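Local coordinates for protein 16S rRNA (guanine(1405)-N(7))-methyltransferase (Klebsiella pneumoniae, PDB 6PI9) that probably methylates N7 of guanine 1405 in 16S rRNA, using S-adenosyl-L-methionine as methyl donor and conferring resistance to various aminoglycosides, at residues A206-T217 and T248-R259; G195-S203 and W232-L241. All coordinates share one frame; numbering follows the deposited sequence. Where two conformers were deposited one is given.

Interaction 1: residues A206-T217 and T248-R259; sequences APRLVVTFPTRT and TVSDELVYLVER
Asp251 OD2 accepts a hydrogen bond from Thr217 OG1 (2.7 Å), met nearly along its own C-O axis, and Asp251 O takes Thr215 N at 3.0 Å from well above the carbonyl plane. Next, Glu252 stretches out beyond CG, its CG anti to the backbone N (chi1 -175°), which carries OE2 across to Thr212 OG1 (2.6 Å); OE2 uses the lone pair turned away from OE1, while OE1 forms a salt bridge with Arg96, a residue that binds S-adenosyl-L-homocysteine. Leu253 pairs with Phe213 through two backbone bonds, and its CD2 rests 4.1 Å from Phe213 CD2. On the other face, Val254 CG1 meets Val210 CG1. Tyr255 sets CE2 3.8 Å from Phe213 CE2, its CD2 lying in plane at the edge of the Phe213 ring. Val257 again bonds twice, to Leu209. Glu258 runs beside Arg208, and Glu258 OE2 lies 2.8 Å from Arg208 NH2 with guanidinium and carboxylate planes 65° apart; Arg244 is a second salt-bridge partner of this oxygen. The strand axes, 4.5 Å apart at 161°, define the antiparallel pairing of strands 208-214 and 252-259 in the seven-stranded Rossmann-like methyltransferase sheet.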
loop_
_atom_site.group_PDB
_atom_site.type_symbol
_atom_site.label_atom_id
_atom_site.label_comp_id
_atom_site.label_asym_id
_atom_site.label_seq_id
_atom_site.Cartn_x
_atom_site.Cartn_y
_atom_site.Cartn_z
ATOM N N ALA A 206 25.892 -2.487 -14.304
ATOM C CA ALA A 206 25.327 -1.744 -15.427
ATOM C C ALA A 206 25.778 -0.291 -15.283
ATOM O O ALA A 206 25.738 0.266 -14.163
ATOM C CB ALA A 206 23.795 -1.822 -15.478
ATOM N N PRO A 207 26.192 0.351 -16.374
ATOM C CA PRO A 207 26.692 1.726 -16.255
ATOM C C PRO A 207 25.610 2.773 -16.090
ATOM O O PRO A 207 25.940 3.911 -15.709
ATOM C CB PRO A 207 27.441 1.930 -17.574
ATOM C CG PRO A 207 26.764 1.025 -18.526
ATOM C CD PRO A 207 26.383 -0.188 -17.734
ATOM N N ARG A 208 24.343 2.462 -16.394
ATOM C CA ARG A 208 23.276 3.452 -16.277
ATOM C C ARG A 208 22.184 2.825 -15.444
ATOM O O ARG A 208 21.881 1.649 -15.633
ATOM C CB ARG A 208 22.719 3.877 -17.641
ATOM C CG ARG A 208 23.651 4.867 -18.366
ATOM C CD ARG A 208 23.442 4.902 -19.857
ATOM N NE ARG A 208 23.775 6.201 -20.485
ATOM C CZ ARG A 208 24.965 6.804 -20.433
ATOM N NH1 ARG A 208 25.968 6.273 -19.723
ATOM N NH2 ARG A 208 25.153 7.962 -21.075
ATOM N N LEU A 209 21.597 3.603 -14.527
ATOM C CA LEU A 209 20.546 3.133 -13.639
ATOM C C LEU A 209 19.385 4.107 -13.738
ATOM O O LEU A 209 19.599 5.317 -13.853
ATOM C CB LEU A 209 20.993 3.070 -12.169
ATOM C CG LEU A 209 22.317 2.352 -11.928
ATOM C CD1 LEU A 209 22.595 2.411 -10.447
ATOM C CD2 LEU A 209 22.289 0.870 -12.391
ATOM N N VAL A 210 18.166 3.584 -13.693
ATOM C CA VAL A 210 16.955 4.406 -13.568
ATOM C C VAL A 210 16.371 4.084 -12.223
ATOM O O VAL A 210 15.980 2.938 -11.985
ATOM C CB VAL A 210 15.938 4.103 -14.682
ATOM C CG1 VAL A 210 14.662 4.962 -14.487
ATOM C CG2 VAL A 210 16.589 4.361 -16.042
ATOM N N VAL A 211 16.316 5.067 -11.325
ATOM C CA VAL A 211 15.882 4.826 -9.939
ATOM C C VAL A 211 14.670 5.696 -9.697
ATOM O O VAL A 211 14.714 6.894 -10.000
ATOM C CB VAL A 211 16.992 5.189 -8.929
ATOM C CG1 VAL A 211 16.489 5.043 -7.452
ATOM C CG2 VAL A 211 18.304 4.385 -9.213
ATOM N N THR A 212 13.558 5.112 -9.248
ATOM C CA THR A 212 12.372 5.939 -9.087
ATOM C C THR A 212 11.719 5.755 -7.726
ATOM O O THR A 212 11.865 4.729 -7.054
ATOM C CB THR A 212 11.307 5.685 -10.148
ATOM O OG1 THR A 212 10.615 4.476 -9.813
ATOM C CG2 THR A 212 11.952 5.592 -11.521
ATOM N N PHE A 213 10.911 6.764 -7.362
ATOM C CA PHE A 213 10.225 6.728 -6.067
ATOM C C PHE A 213 8.778 7.156 -6.264
ATOM O O PHE A 213 8.499 8.018 -7.088
ATOM C CB PHE A 213 10.866 7.726 -5.062
ATOM C CG PHE A 213 12.305 7.419 -4.768
ATOM C CD1 PHE A 213 12.634 6.591 -3.696
ATOM C CD2 PHE A 213 13.334 7.952 -5.570
ATOM C CE1 PHE A 213 13.994 6.293 -3.418
ATOM C CE2 PHE A 213 14.698 7.652 -5.315
ATOM C CZ PHE A 213 15.032 6.816 -4.220
ATOM N N PRO A 214 7.855 6.592 -5.509
ATOM C CA PRO A 214 6.477 7.078 -5.594
ATOM C C PRO A 214 6.353 8.411 -4.871
ATOM O O PRO A 214 6.938 8.620 -3.807
ATOM C CB PRO A 214 5.665 5.982 -4.896
ATOM C CG PRO A 214 6.688 5.371 -3.880
ATOM C CD PRO A 214 8.065 5.530 -4.503
ATOM N N THR A 215 5.640 9.331 -5.469
ATOM C CA THR A 215 5.288 10.564 -4.778
ATOM C C THR A 215 3.833 10.362 -4.389
ATOM O O THR A 215 2.932 10.475 -5.225
ATOM C CB THR A 215 5.484 11.800 -5.651
ATOM O OG1 THR A 215 4.363 11.919 -6.539
ATOM C CG2 THR A 215 6.787 11.717 -6.461
ATOM N N ARG A 216 3.602 10.028 -3.126
ATOM C CA ARG A 216 2.268 9.608 -2.728
ATOM C C ARG A 216 1.304 10.786 -2.575
ATOM O O ARG A 216 0.486 10.802 -1.649
ATOM C CB ARG A 216 2.368 8.784 -1.446
ATOM C CG ARG A 216 2.363 7.285 -1.727
ATOM C CD ARG A 216 2.743 6.468 -0.516
ATOM N NE ARG A 216 3.747 5.453 -0.826
ATOM C CZ ARG A 216 5.051 5.597 -0.613
ATOM N NH1 ARG A 216 5.519 6.728 -0.104
ATOM N NH2 ARG A 216 5.883 4.609 -0.913
ATOM N N THR A 217 1.378 11.758 -3.493
ATOM C CA THR A 217 0.475 12.904 -3.515
ATOM C C THR A 217 -0.761 12.579 -4.341
ATOM O O THR A 217 -0.703 11.828 -5.319
ATOM C CB THR A 217 1.151 14.155 -4.089
ATOM O OG1 THR A 217 1.633 13.888 -5.422
ATOM C CG2 THR A 217 2.314 14.616 -3.180
ATOM N N THR A 248 9.792 14.418 -12.527
ATOM C CA THR A 248 8.636 13.675 -12.017
ATOM C C THR A 248 7.556 13.476 -13.084
ATOM O O THR A 248 7.086 14.448 -13.672
ATOM C CB THR A 248 8.050 14.392 -10.799
ATOM O OG1 THR A 248 9.046 14.420 -9.767
ATOM C CG2 THR A 248 6.813 13.674 -10.260
ATOM N N VAL A 249 7.134 12.218 -13.280
ATOM C CA VAL A 249 6.164 11.775 -14.306
ATOM C C VAL A 249 5.075 10.978 -13.594
ATOM O O VAL A 249 5.350 9.879 -13.099
ATOM C CB VAL A 249 6.819 10.875 -15.370
ATOM C CG1 VAL A 249 5.860 10.647 -16.545
ATOM C CG2 VAL A 249 8.193 11.385 -15.808
ATOM N N SER A 250 3.863 11.514 -13.520
ATOM C CA SER A 250 2.694 10.737 -13.079
ATOM C C SER A 250 2.882 10.127 -11.675
ATOM O O SER A 250 2.681 8.926 -11.439
ATOM C CB SER A 250 2.362 9.665 -14.124
ATOM O OG SER A 250 1.348 8.788 -13.670
ATOM N N ASP A 251 3.254 10.993 -10.731
ATOM C CA ASP A 251 3.495 10.666 -9.318
ATOM C C ASP A 251 4.631 9.666 -9.154
ATOM O O ASP A 251 4.608 8.852 -8.221
ATOM C CB ASP A 251 2.232 10.158 -8.606
ATOM C CG ASP A 251 1.200 11.298 -8.313
ATOM O OD1 ASP A 251 0.033 11.106 -8.712
ATOM O OD2 ASP A 251 1.543 12.351 -7.672
ATOM N N GLU A 252 5.611 9.703 -10.068
ATOM C CA GLU A 252 6.840 8.924 -9.931
ATOM C C GLU A 252 8.008 9.892 -10.055
ATOM O O GLU A 252 8.142 10.548 -11.084
ATOM C CB GLU A 252 6.905 7.822 -11.023
ATOM C CG GLU A 252 8.109 6.891 -10.870
ATOM C CD GLU A 252 7.981 5.654 -11.742
ATOM O OE1 GLU A 252 7.245 5.707 -12.735
ATOM O OE2 GLU A 252 8.579 4.615 -11.418
ATOM N N LEU A 253 8.840 9.981 -9.012
ATOM C CA LEU A 253 10.084 10.755 -9.081
ATOM C C LEU A 253 11.166 9.886 -9.706
ATOM O O LEU A 253 11.485 8.821 -9.159
ATOM C CB LEU A 253 10.517 11.175 -7.677
ATOM C CG LEU A 253 11.949 11.754 -7.492
ATOM C CD1 LEU A 253 12.146 13.069 -8.250
ATOM C CD2 LEU A 253 12.173 11.899 -5.974
ATOM N N VAL A 254 11.752 10.348 -10.817
ATOM C CA VAL A 254 12.647 9.526 -11.643
ATOM C C VAL A 254 14.038 10.159 -11.633
ATOM O O VAL A 254 14.168 11.347 -11.865
ATOM C CB VAL A 254 12.152 9.425 -13.105
ATOM C CG1 VAL A 254 13.123 8.494 -13.941
ATOM C CG2 VAL A 254 10.700 8.932 -13.177
ATOM N N TYR A 255 15.060 9.348 -11.377
ATOM C CA TYR A 255 16.470 9.731 -11.435
ATOM C C TYR A 255 17.171 8.928 -12.524
ATOM O O TYR A 255 17.061 7.700 -12.555
ATOM C CB TYR A 255 17.197 9.378 -10.134
ATOM C CG TYR A 255 16.882 10.314 -8.993
ATOM C CD1 TYR A 255 17.623 11.460 -8.785
ATOM C CD2 TYR A 255 15.842 10.030 -8.112
ATOM C CE1 TYR A 255 17.320 12.318 -7.703
ATOM C CE2 TYR A 255 15.545 10.887 -7.058
ATOM C CZ TYR A 255 16.269 11.993 -6.865
ATOM O OH TYR A 255 15.964 12.827 -5.791
ATOM N N LEU A 256 17.928 9.611 -13.382
ATOM C CA LEU A 256 18.806 8.940 -14.337
ATOM C C LEU A 256 20.220 9.025 -13.772
ATOM O O LEU A 256 20.729 10.128 -13.538
ATOM C CB LEU A 256 18.718 9.632 -15.708
ATOM C CG LEU A 256 17.305 9.810 -16.295
ATOM C CD1 LEU A 256 17.352 10.463 -17.714
ATOM C CD2 LEU A 256 16.551 8.475 -16.321
ATOM N N VAL A 257 20.851 7.889 -13.573
ATOM C CA VAL A 257 22.049 7.784 -12.759
ATOM C C VAL A 257 23.140 7.142 -13.595
ATOM O O VAL A 257 22.908 6.114 -14.238
ATOM C CB VAL A 257 21.770 6.948 -11.504
ATOM C CG1 VAL A 257 23.030 6.749 -10.687
ATOM C CG2 VAL A 257 20.641 7.603 -10.707
ATOM N N GLU A 258 24.337 7.703 -13.518
ATOM C CA GLU A 258 25.445 7.276 -14.359
ATOM C C GLU A 258 26.623 6.864 -13.499
ATOM O O GLU A 258 26.871 7.437 -12.432
ATOM C CB GLU A 258 25.846 8.389 -15.300
ATOM C CG GLU A 258 26.173 7.929 -16.657
ATOM C CD GLU A 258 26.477 9.096 -17.563
ATOM O OE1 GLU A 258 26.791 10.194 -17.035
ATOM O OE2 GLU A 258 26.417 8.892 -18.791
ATOM N N ARG A 259 27.311 5.823 -13.923
ATOM C CA ARG A 259 28.452 5.355 -13.159
ATOM C C ARG A 259 29.641 6.240 -13.501
ATOM O O ARG A 259 30.002 6.370 -14.668
ATOM C CB ARG A 259 28.734 3.882 -13.451
ATOM C CG ARG A 259 29.460 3.183 -12.307
ATOM C CD ARG A 259 29.236 1.668 -12.298
ATOM N NE ARG A 259 27.910 1.259 -11.817
ATOM C CZ ARG A 259 27.657 0.819 -10.580
ATOM N NH1 ARG A 259 28.627 0.724 -9.676
ATOM N NH2 ARG A 259 26.441 0.449 -10.245
HETATM O O HOH W 1 27.989 5.549 -16.461
#

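Interaction 2: residues G195-S203 and W232-L241; sequences GRAAELLAS and WFERILPDTL
Leu201 and Ile236 cross at about a right angle, with Leu201 CD1 3.7 Å from Ile236 CD1. Leu201 CG lies beside the backbone N (chi1 -67°), the rotamer from which CD1 reaches Ile236, Pro238 and, obliquely at 4.0 Å, Phe233 CE1. The Pro238 ring also lies crosswise to Leu201, offering CD to both CB and CD1 of that leucine. Ala197 meets Trp232 differently, its CB lying near the indole plane, 3.6 Å from Trp232 CH2 at the ring edge. Over one face of the same indole sits Ile236 CG1, 3.8 Å above the plane and offset toward the rim, while Ile236 CD1 reaches Ala197 CB as well as Leu201 CD1. This is apolar packing between two helices of the Rossmann-like fold, helix 196-203 and the end of helix 225-236; the axes of the short segments come within 10.6 Å at 60°, and no hydrogen bond crosses. Pro238 and Leu241 continue the packing beyond the second helix. Pro238 CG lies 3.7 Å from Ala198 O and also touches Ala202 CB. A type I turn from Pro238 to Leu241 then brings Leu241 CD1 to within 3.9 Å of Leu201 CB.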
loop_
_atom_site.group_PDB
_atom_site.type_symbol
_atom_site.label_atom_id
_atom_site.label_comp_id
_atom_site.label_asym_id
_atom_site.label_seq_id
_atom_site.Cartn_x
_atom_site.Cartn_y
_atom_site.Cartn_z
ATOM N N GLY A 195 20.910 -0.200 4.798
ATOM C CA GLY A 195 22.117 -0.240 4.012
ATOM C C GLY A 195 21.995 -0.989 2.700
ATOM O O GLY A 195 22.935 -0.934 1.882
ATOM N N ARG A 196 20.865 -1.685 2.473
ATOM C CA ARG A 196 20.798 -2.603 1.344
ATOM C C ARG A 196 20.666 -1.844 0.032
ATOM O O ARG A 196 21.213 -2.281 -0.997
ATOM C CB ARG A 196 19.623 -3.581 1.528
ATOM C CG ARG A 196 19.572 -4.713 0.457
ATOM C CD ARG A 196 20.852 -5.550 0.523
ATOM N NE ARG A 196 20.856 -6.591 -0.501
ATOM C CZ ARG A 196 21.840 -7.459 -0.684
ATOM N NH1 ARG A 196 22.935 -7.422 0.070
ATOM N NH2 ARG A 196 21.740 -8.370 -1.640
ATOM N N ALA A 197 19.982 -0.697 0.046
ATOM C CA ALA A 197 19.900 0.118 -1.172
ATOM C C ALA A 197 21.284 0.534 -1.646
ATOM O O ALA A 197 21.631 0.376 -2.831
ATOM C CB ALA A 197 19.032 1.354 -0.904
ATOM N N ALA A 198 22.093 1.090 -0.741
ATOM C CA ALA A 198 23.425 1.527 -1.153
ATOM C C ALA A 198 24.286 0.346 -1.587
ATOM O O ALA A 198 25.150 0.482 -2.474
ATOM C CB ALA A 198 24.087 2.294 0.010
ATOM N N GLU A 199 24.102 -0.818 -0.960
ATOM C CA GLU A 199 24.937 -1.963 -1.327
ATOM C C GLU A 199 24.563 -2.453 -2.727
ATOM O O GLU A 199 25.433 -2.784 -3.537
ATOM C CB GLU A 199 24.749 -3.057 -0.289
ATOM C CG GLU A 199 25.575 -4.255 -0.502
ATOM C CD GLU A 199 25.464 -5.215 0.675
ATOM O OE1 GLU A 199 26.336 -6.123 0.732
ATOM O OE2 GLU A 199 24.509 -5.060 1.530
ATOM N N LEU A 200 23.265 -2.463 -3.029
ATOM C CA LEU A 200 22.795 -2.850 -4.348
ATOM C C LEU A 200 23.269 -1.874 -5.421
ATOM O O LEU A 200 23.804 -2.289 -6.452
ATOM C CB LEU A 200 21.273 -2.945 -4.339
ATOM C CG LEU A 200 20.567 -3.271 -5.657
ATOM C CD1 LEU A 200 21.056 -4.635 -6.152
ATOM C CD2 LEU A 200 19.005 -3.321 -5.431
ATOM N N LEU A 201 23.062 -0.565 -5.207
ATOM C CA LEU A 201 23.491 0.414 -6.213
ATOM C C LEU A 201 24.985 0.314 -6.501
ATOM O O LEU A 201 25.414 0.410 -7.662
ATOM C CB LEU A 201 23.136 1.829 -5.724
ATOM C CG LEU A 201 21.661 2.204 -5.613
ATOM C CD1 LEU A 201 21.537 3.439 -4.747
ATOM C CD2 LEU A 201 20.996 2.499 -6.975
ATOM N N ALA A 202 25.808 0.136 -5.461
ATOM C CA ALA A 202 27.259 0.126 -5.665
ATOM C C ALA A 202 27.764 -1.121 -6.391
ATOM O O ALA A 202 28.899 -1.113 -6.890
ATOM C CB ALA A 202 27.984 0.245 -4.321
ATOM N N SER A 203 26.974 -2.189 -6.457
ATOM C CA SER A 203 27.460 -3.467 -6.971
ATOM C C SER A 203 26.869 -3.890 -8.313
ATOM O O SER A 203 27.415 -4.824 -8.942
ATOM C CB SER A 203 27.185 -4.591 -5.955
ATOM O OG SER A 203 27.885 -4.389 -4.737
ATOM N N TRP A 232 16.919 11.544 0.955
ATOM C CA TRP A 232 17.480 10.274 1.370
ATOM C C TRP A 232 18.335 9.701 0.264
ATOM O O TRP A 232 19.482 9.258 0.493
ATOM C CB TRP A 232 16.343 9.296 1.717
ATOM C CG TRP A 232 16.823 7.897 1.974
ATOM C CD1 TRP A 232 17.324 7.398 3.176
ATOM C CD2 TRP A 232 16.866 6.816 1.041
ATOM N NE1 TRP A 232 17.678 6.088 3.007
ATOM C CE2 TRP A 232 17.382 5.692 1.727
ATOM C CE3 TRP A 232 16.474 6.674 -0.302
ATOM C CZ2 TRP A 232 17.567 4.486 1.118
ATOM C CZ3 TRP A 232 16.626 5.423 -0.914
ATOM C CH2 TRP A 232 17.178 4.354 -0.202
ATOM N N PHE A 233 17.797 9.715 -0.948
ATOM C CA PHE A 233 18.563 9.194 -2.069
ATOM C C PHE A 233 19.883 9.949 -2.228
ATOM O O PHE A 233 20.951 9.338 -2.420
ATOM C CB PHE A 233 17.718 9.271 -3.350
ATOM C CG PHE A 233 18.386 8.622 -4.551
ATOM C CD1 PHE A 233 18.727 7.290 -4.511
ATOM C CD2 PHE A 233 18.646 9.356 -5.701
ATOM C CE1 PHE A 233 19.312 6.671 -5.617
ATOM C CE2 PHE A 233 19.247 8.727 -6.829
ATOM C CZ PHE A 233 19.557 7.379 -6.754
ATOM N N GLU A 234 19.852 11.272 -2.140
ATOM C CA GLU A 234 21.107 11.981 -2.381
ATOM C C GLU A 234 22.112 11.659 -1.290
ATOM O O GLU A 234 23.324 11.670 -1.539
ATOM C CB GLU A 234 20.866 13.480 -2.481
ATOM C CG GLU A 234 19.671 13.833 -3.354
ATOM C CD GLU A 234 19.916 13.969 -4.858
ATOM O OE1 GLU A 234 19.068 14.645 -5.499
ATOM O OE2 GLU A 234 20.906 13.418 -5.395
ATOM N N ARG A 235 21.631 11.278 -0.114
ATOM C CA ARG A 235 22.525 10.980 0.985
ATOM C C ARG A 235 23.102 9.570 0.862
ATOM O O ARG A 235 24.274 9.345 1.172
ATOM C CB ARG A 235 21.778 11.147 2.307
ATOM C CG ARG A 235 22.555 10.667 3.489
ATOM C CD ARG A 235 21.956 11.148 4.790
ATOM N NE ARG A 235 20.618 10.621 5.049
ATOM C CZ ARG A 235 20.382 9.401 5.529
ATOM N NH1 ARG A 235 21.402 8.569 5.757
ATOM N NH2 ARG A 235 19.134 8.997 5.770
ATOM N N ILE A 236 22.330 8.610 0.378
ATOM C CA ILE A 236 22.861 7.235 0.350
ATOM C C ILE A 236 23.529 6.916 -0.978
ATOM O O ILE A 236 24.208 5.883 -1.090
ATOM C CB ILE A 236 21.792 6.179 0.654
ATOM C CG1 ILE A 236 20.716 6.142 -0.434
ATOM C CG2 ILE A 236 21.151 6.436 2.055
ATOM C CD1 ILE A 236 20.804 4.983 -1.427
ATOM N N LEU A 237 23.358 7.748 -1.993
ATOM C CA LEU A 237 23.908 7.377 -3.295
ATOM C C LEU A 237 25.424 7.152 -3.191
ATOM O O LEU A 237 26.146 8.065 -2.790
ATOM C CB LEU A 237 23.625 8.468 -4.331
ATOM C CG LEU A 237 24.131 8.152 -5.746
ATOM C CD1 LEU A 237 23.306 7.002 -6.307
ATOM C CD2 LEU A 237 23.998 9.389 -6.623
ATOM N N PRO A 238 25.946 5.988 -3.586
ATOM C CA PRO A 238 27.412 5.782 -3.568
ATOM C C PRO A 238 28.174 6.827 -4.374
ATOM O O PRO A 238 27.715 7.291 -5.419
ATOM C CB PRO A 238 27.578 4.391 -4.185
ATOM C CG PRO A 238 26.267 3.697 -3.944
ATOM C CD PRO A 238 25.221 4.796 -4.042
ATOM N N ASP A 239 29.382 7.167 -3.903
ATOM C CA ASP A 239 30.155 8.218 -4.564
ATOM C C ASP A 239 30.590 7.834 -5.973
ATOM O O ASP A 239 30.963 8.719 -6.760
ATOM C CB ASP A 239 31.418 8.589 -3.766
ATOM C CG ASP A 239 31.111 9.151 -2.387
ATOM O OD1 ASP A 239 29.993 9.686 -2.167
ATOM O OD2 ASP A 239 32.020 9.085 -1.529
ATOM N N THR A 240 30.597 6.537 -6.292
ATOM C CA THR A 240 30.938 6.092 -7.634
ATOM C C THR A 240 29.836 6.383 -8.643
ATOM O O THR A 240 30.051 6.162 -9.834
ATOM C CB THR A 240 31.239 4.595 -7.635
ATOM O OG1 THR A 240 30.160 3.895 -7.001
ATOM C CG2 THR A 240 32.528 4.307 -6.903
ATOM N N LEU A 241 28.666 6.865 -8.201
ATOM C CA LEU A 241 27.528 7.120 -9.067
ATOM C C LEU A 241 27.224 8.611 -9.073
ATOM O O LEU A 241 27.536 9.326 -8.117
ATOM C CB LEU A 241 26.304 6.346 -8.587
ATOM C CG LEU A 241 26.524 4.822 -8.557
ATOM C CD1 LEU A 241 25.238 4.101 -8.121
ATOM C CD2 LEU A 241 26.913 4.411 -9.933
#

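Overall arrangement
From the N terminus, the chain passes through helix 196-203 into strand 208-214, then through helix 225-236 and strand 241-248 to strand 252-259. Interaction 2 closes the loop from 195-203 to 232-241, and interaction 1 the one from 206-217 to 248-259; their segments alternate, so the two closures cross rather than nest. Interaction 1 joins neighbouring strands; interaction 2 joins two helices, and the turn after the second, on the sheet face that carries Leu209, Val211, Phe213 and Tyr255. The centres of the two interactions are about 14 Å apart. They touch directly: Arg259 NH2 lies 2.8 Å from Leu201 O, probably as a hydrogen bond, and Tyr255 CG packs 3.6 Å from Phe233 CE2, tying the C-terminal strand to both helices.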